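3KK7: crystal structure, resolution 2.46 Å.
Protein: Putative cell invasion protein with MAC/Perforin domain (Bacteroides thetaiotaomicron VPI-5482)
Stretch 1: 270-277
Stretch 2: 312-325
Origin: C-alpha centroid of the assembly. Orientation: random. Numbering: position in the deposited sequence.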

# COMPACT_ATOMS: atom_id res chain seq x y z
N GLY A 270 -39.47 -8.58 6.08
CA GLY A 270 -39.22 -7.15 6.30
C GLY A 270 -39.33 -6.30 5.03
O GLY A 270 -39.15 -6.82 3.93
N ASN A 271 -39.65 -5.02 5.19
CA ASN A 271 -39.77 -4.09 4.06
C ASN A 271 -38.67 -3.06 4.17
O ASN A 271 -38.40 -2.57 5.26
CB ASN A 271 -41.12 -3.37 4.07
CG ASN A 271 -42.15 -4.02 3.15
OD1 ASN A 271 -42.55 -3.42 2.13
ND2 ASN A 271 -42.59 -5.24 3.49
N LEU A 272 -38.03 -2.75 3.05
CA LEU A 272 -36.95 -1.77 3.05
C LEU A 272 -37.13 -0.75 1.90
O LEU A 272 -37.34 -1.12 0.74
CB LEU A 272 -35.58 -2.48 2.95
CG LEU A 272 -34.35 -1.56 2.91
CD1 LEU A 272 -34.22 -0.83 4.22
CD2 LEU A 272 -33.08 -2.34 2.58
N SER A 273 -37.04 0.52 2.23
CA SER A 273 -37.13 1.54 1.20
C SER A 273 -36.37 2.75 1.62
O SER A 273 -36.24 3.03 2.81
CB SER A 273 -38.57 1.94 0.93
OG SER A 273 -39.15 2.54 2.08
N ILE A 274 -35.86 3.46 0.62
CA ILE A 274 -35.16 4.74 0.83
C ILE A 274 -35.97 5.82 0.11
O ILE A 274 -36.62 5.54 -0.90
CB ILE A 274 -33.73 4.66 0.30
CG1 ILE A 274 -32.94 5.89 0.68
CG2 ILE A 274 -33.73 4.48 -1.21
CD1 ILE A 274 -31.45 5.75 0.33
N GLY A 275 -35.94 7.04 0.66
CA GLY A 275 -36.73 8.17 0.16
C GLY A 275 -37.76 8.57 1.20
O GLY A 275 -38.18 7.75 2.00
N THR A 276 -38.14 9.84 1.23
CA THR A 276 -39.18 10.30 2.13
C THR A 276 -40.48 10.49 1.34
O THR A 276 -40.47 10.52 0.11
CB THR A 276 -38.79 11.64 2.77
OG1 THR A 276 -38.49 12.57 1.73
CG2 THR A 276 -37.59 11.50 3.62
N LYS A 277 -41.60 10.59 2.04
CA LYS A 277 -42.83 11.08 1.43
C LYS A 277 -43.53 11.90 2.48
O LYS A 277 -43.07 11.98 3.63
CB LYS A 277 -43.74 9.95 0.94
N ASP A 312 -33.68 13.48 -6.00
CA ASP A 312 -34.15 14.30 -4.90
C ASP A 312 -34.92 13.39 -3.91
O ASP A 312 -35.89 12.70 -4.29
CB ASP A 312 -35.04 15.44 -5.40
CG ASP A 312 -35.61 16.28 -4.26
OD1 ASP A 312 -36.32 15.71 -3.41
OD2 ASP A 312 -35.35 17.52 -4.23
N ILE A 313 -34.48 13.43 -2.65
CA ILE A 313 -34.98 12.54 -1.59
C ILE A 313 -36.50 12.60 -1.40
O ILE A 313 -37.13 11.58 -1.07
CB ILE A 313 -34.25 12.82 -0.25
CG1 ILE A 313 -34.37 11.64 0.72
CG2 ILE A 313 -34.73 14.12 0.37
CD1 ILE A 313 -33.65 10.40 0.29
N THR A 314 -37.08 13.77 -1.62
CA THR A 314 -38.52 13.95 -1.46
C THR A 314 -39.32 13.61 -2.73
O THR A 314 -40.54 13.55 -2.68
CB THR A 314 -38.83 15.40 -1.12
OG1 THR A 314 -38.59 16.21 -2.28
CG2 THR A 314 -37.97 15.89 0.02
N ASN A 315 -38.65 13.43 -3.86
CA ASN A 315 -39.33 13.20 -5.13
C ASN A 315 -39.32 11.75 -5.54
O ASN A 315 -40.28 11.26 -6.13
CB ASN A 315 -38.69 14.04 -6.23
CG ASN A 315 -39.52 14.04 -7.53
OD1 ASN A 315 -40.74 14.37 -7.53
ND2 ASN A 315 -38.85 13.73 -8.65
N TYR A 316 -38.24 11.03 -5.24
CA TYR A 316 -38.15 9.67 -5.73
C TYR A 316 -37.73 8.69 -4.66
O TYR A 316 -36.70 8.85 -4.00
CB TYR A 316 -37.22 9.61 -6.93
CG TYR A 316 -37.23 8.27 -7.62
CD1 TYR A 316 -38.38 7.81 -8.29
CD2 TYR A 316 -36.10 7.45 -7.60
CE1 TYR A 316 -38.40 6.57 -8.93
CE2 TYR A 316 -36.11 6.20 -8.21
CZ TYR A 316 -37.26 5.77 -8.88
OH TYR A 316 -37.28 4.54 -9.49
N SER A 317 -38.55 7.66 -4.50
CA SER A 317 -38.34 6.60 -3.53
C SER A 317 -38.13 5.30 -4.24
O SER A 317 -38.76 5.04 -5.25
CB SER A 317 -39.56 6.46 -2.62
OG SER A 317 -39.69 7.63 -1.84
N ILE A 318 -37.25 4.48 -3.66
CA ILE A 318 -36.92 3.19 -4.19
C ILE A 318 -37.25 2.12 -3.16
O ILE A 318 -36.84 2.23 -2.01
CB ILE A 318 -35.43 3.07 -4.45
CG1 ILE A 318 -34.94 4.27 -5.28
CG2 ILE A 318 -35.14 1.73 -5.13
CD1 ILE A 318 -33.40 4.28 -5.50
N ASP A 319 -37.98 1.09 -3.59
CA ASP A 319 -38.34 -0.06 -2.77
C ASP A 319 -37.22 -1.09 -2.89
O ASP A 319 -37.00 -1.62 -3.98
CB ASP A 319 -39.67 -0.66 -3.28
CG ASP A 319 -40.16 -1.86 -2.45
OD1 ASP A 319 -39.91 -1.92 -1.22
OD2 ASP A 319 -40.83 -2.73 -3.05
N LEU A 320 -36.50 -1.36 -1.80
CA LEU A 320 -35.49 -2.41 -1.82
C LEU A 320 -36.03 -3.74 -1.26
O LEU A 320 -35.24 -4.66 -0.99
CB LEU A 320 -34.23 -1.96 -1.08
CG LEU A 320 -33.50 -0.77 -1.73
CD1 LEU A 320 -32.45 -0.18 -0.79
CD2 LEU A 320 -32.92 -1.16 -3.07
N THR A 321 -37.34 -3.87 -1.11
CA THR A 321 -37.88 -5.06 -0.47
C THR A 321 -37.48 -6.34 -1.22
O THR A 321 -36.95 -7.24 -0.60
CB THR A 321 -39.39 -4.96 -0.20
OG1 THR A 321 -39.63 -3.83 0.65
CG2 THR A 321 -39.91 -6.22 0.49
N PRO A 322 -37.66 -6.40 -2.55
CA PRO A 322 -37.22 -7.60 -3.29
C PRO A 322 -35.75 -7.90 -3.08
O PRO A 322 -35.37 -9.07 -2.89
CB PRO A 322 -37.49 -7.25 -4.75
CG PRO A 322 -38.57 -6.23 -4.69
CD PRO A 322 -38.25 -5.41 -3.46
N TRP A 323 -34.91 -6.86 -3.12
CA TRP A 323 -33.49 -7.06 -2.89
C TRP A 323 -33.20 -7.61 -1.47
O TRP A 323 -32.39 -8.53 -1.29
CB TRP A 323 -32.70 -5.77 -3.13
CG TRP A 323 -31.32 -5.89 -2.73
CD1 TRP A 323 -30.29 -6.43 -3.44
CD2 TRP A 323 -30.77 -5.48 -1.48
NE1 TRP A 323 -29.12 -6.37 -2.71
CE2 TRP A 323 -29.39 -5.78 -1.51
CE3 TRP A 323 -31.29 -4.86 -0.36
CZ2 TRP A 323 -28.55 -5.51 -0.44
CZ3 TRP A 323 -30.46 -4.58 0.69
CH2 TRP A 323 -29.10 -4.90 0.64
N LEU A 324 -33.88 -7.06 -0.46
CA LEU A 324 -33.65 -7.50 0.89
C LEU A 324 -33.97 -8.98 1.00
O LEU A 324 -33.20 -9.75 1.55
CB LEU A 324 -34.50 -6.70 1.88
CG LEU A 324 -34.32 -7.05 3.36
CD1 LEU A 324 -32.93 -6.69 3.83
CD2 LEU A 324 -35.37 -6.35 4.20
N GLN A 325 -35.10 -9.40 0.43
CA GLN A 325 -35.48 -10.78 0.56
C GLN A 325 -34.72 -11.71 -0.40
O GLN A 325 -34.79 -12.91 -0.27
CB GLN A 325 -37.00 -10.95 0.49
CG GLN A 325 -37.65 -10.58 -0.80
CD GLN A 325 -39.17 -10.46 -0.65
OE1 GLN A 325 -39.68 -9.95 0.36
NE2 GLN A 325 -39.91 -10.91 -1.67

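What holds the two stretches together most firmly? The answer lies in the backbone of the short strand 271-274, which pairs antiparallel with Ile-318 and Asp-319. Ile-274 and Ile-318 form a hydrogen-bonded pair: Ile-274 N donates to Ile-318 O at 3.1 Å, and Ile-318 N returns the bond to Ile-274 O at 3.0 Å, both nearly straight. One residue along, Ser-273 and Asp-319 form the non-hydrogen-bonded pair. Beyond it, Leu-320 N donates to Leu-272 O at 2.7 Å, short but more bent, with an angle of 139° at the hydrogen. Two CA-H...O contacts accompany these bonds, Ser-273 CA to Ile-318 O and Ser-317 CA to Ile-274 O, each 3.3 Å.

How does the pairing continue where the second stretch turns into a helix? A side chain takes over from the backbone. Leu-272 N donates to Thr-321 OG1 at 3.1 Å, so the first residue of the helix supplies the acceptor. Thr-321 OG1 in turn donates to Asp-319 OD1 at 2.7 Å, which fixes its proton and leaves the oxygen free to accept. Asp-319 OD1 also receives a weak hydrogen bond from Thr-321 N at 3.2 Å. Together these bonds tie the strand to the start of the helix.

What happens at the other end, past the strand? Thr-276 N donates to Ile-313 O at 3.1 Å with an angle of 164°, joining the chain to the turn that precedes Ile-318. This turn is braced from within by Asp-312, whose OD1 accepts from Thr-314 N at 2.7 Å and from Thr-314 OG1 at 2.6 Å. Between the two regions sits Gly-275, its CA 3.6 Å from both Ile-313 O and Ser-317 OG. A CB here would lie 2.4 Å from Ser-317 OG, a clash, and the backbone angles (114°/151°) would also jam it against the preceding carbonyl oxygen.

Which side chains pack around this polar framework? Leu-272, buried, has the largest area covered by the other stretch. Leu-272 CD2 lies 3.9 Å from Leu-320 CB and 3.9 Å from Trp-323 CZ3, meeting the indole at its edge, near the ring plane. Leu-272 CB lies 4.1 Å from Leu-324 CD2, so one leucine touches three residues at and just before the helix. Ile-274 and Ile-318 share a face of the sheet, with Ile-274 CG2 3.9 Å from Ile-318 CB. At the margin, Gly-270 O approaches Thr-321 CG2 at 3.6 Å and Leu-324 CD2 at 3.8 Å.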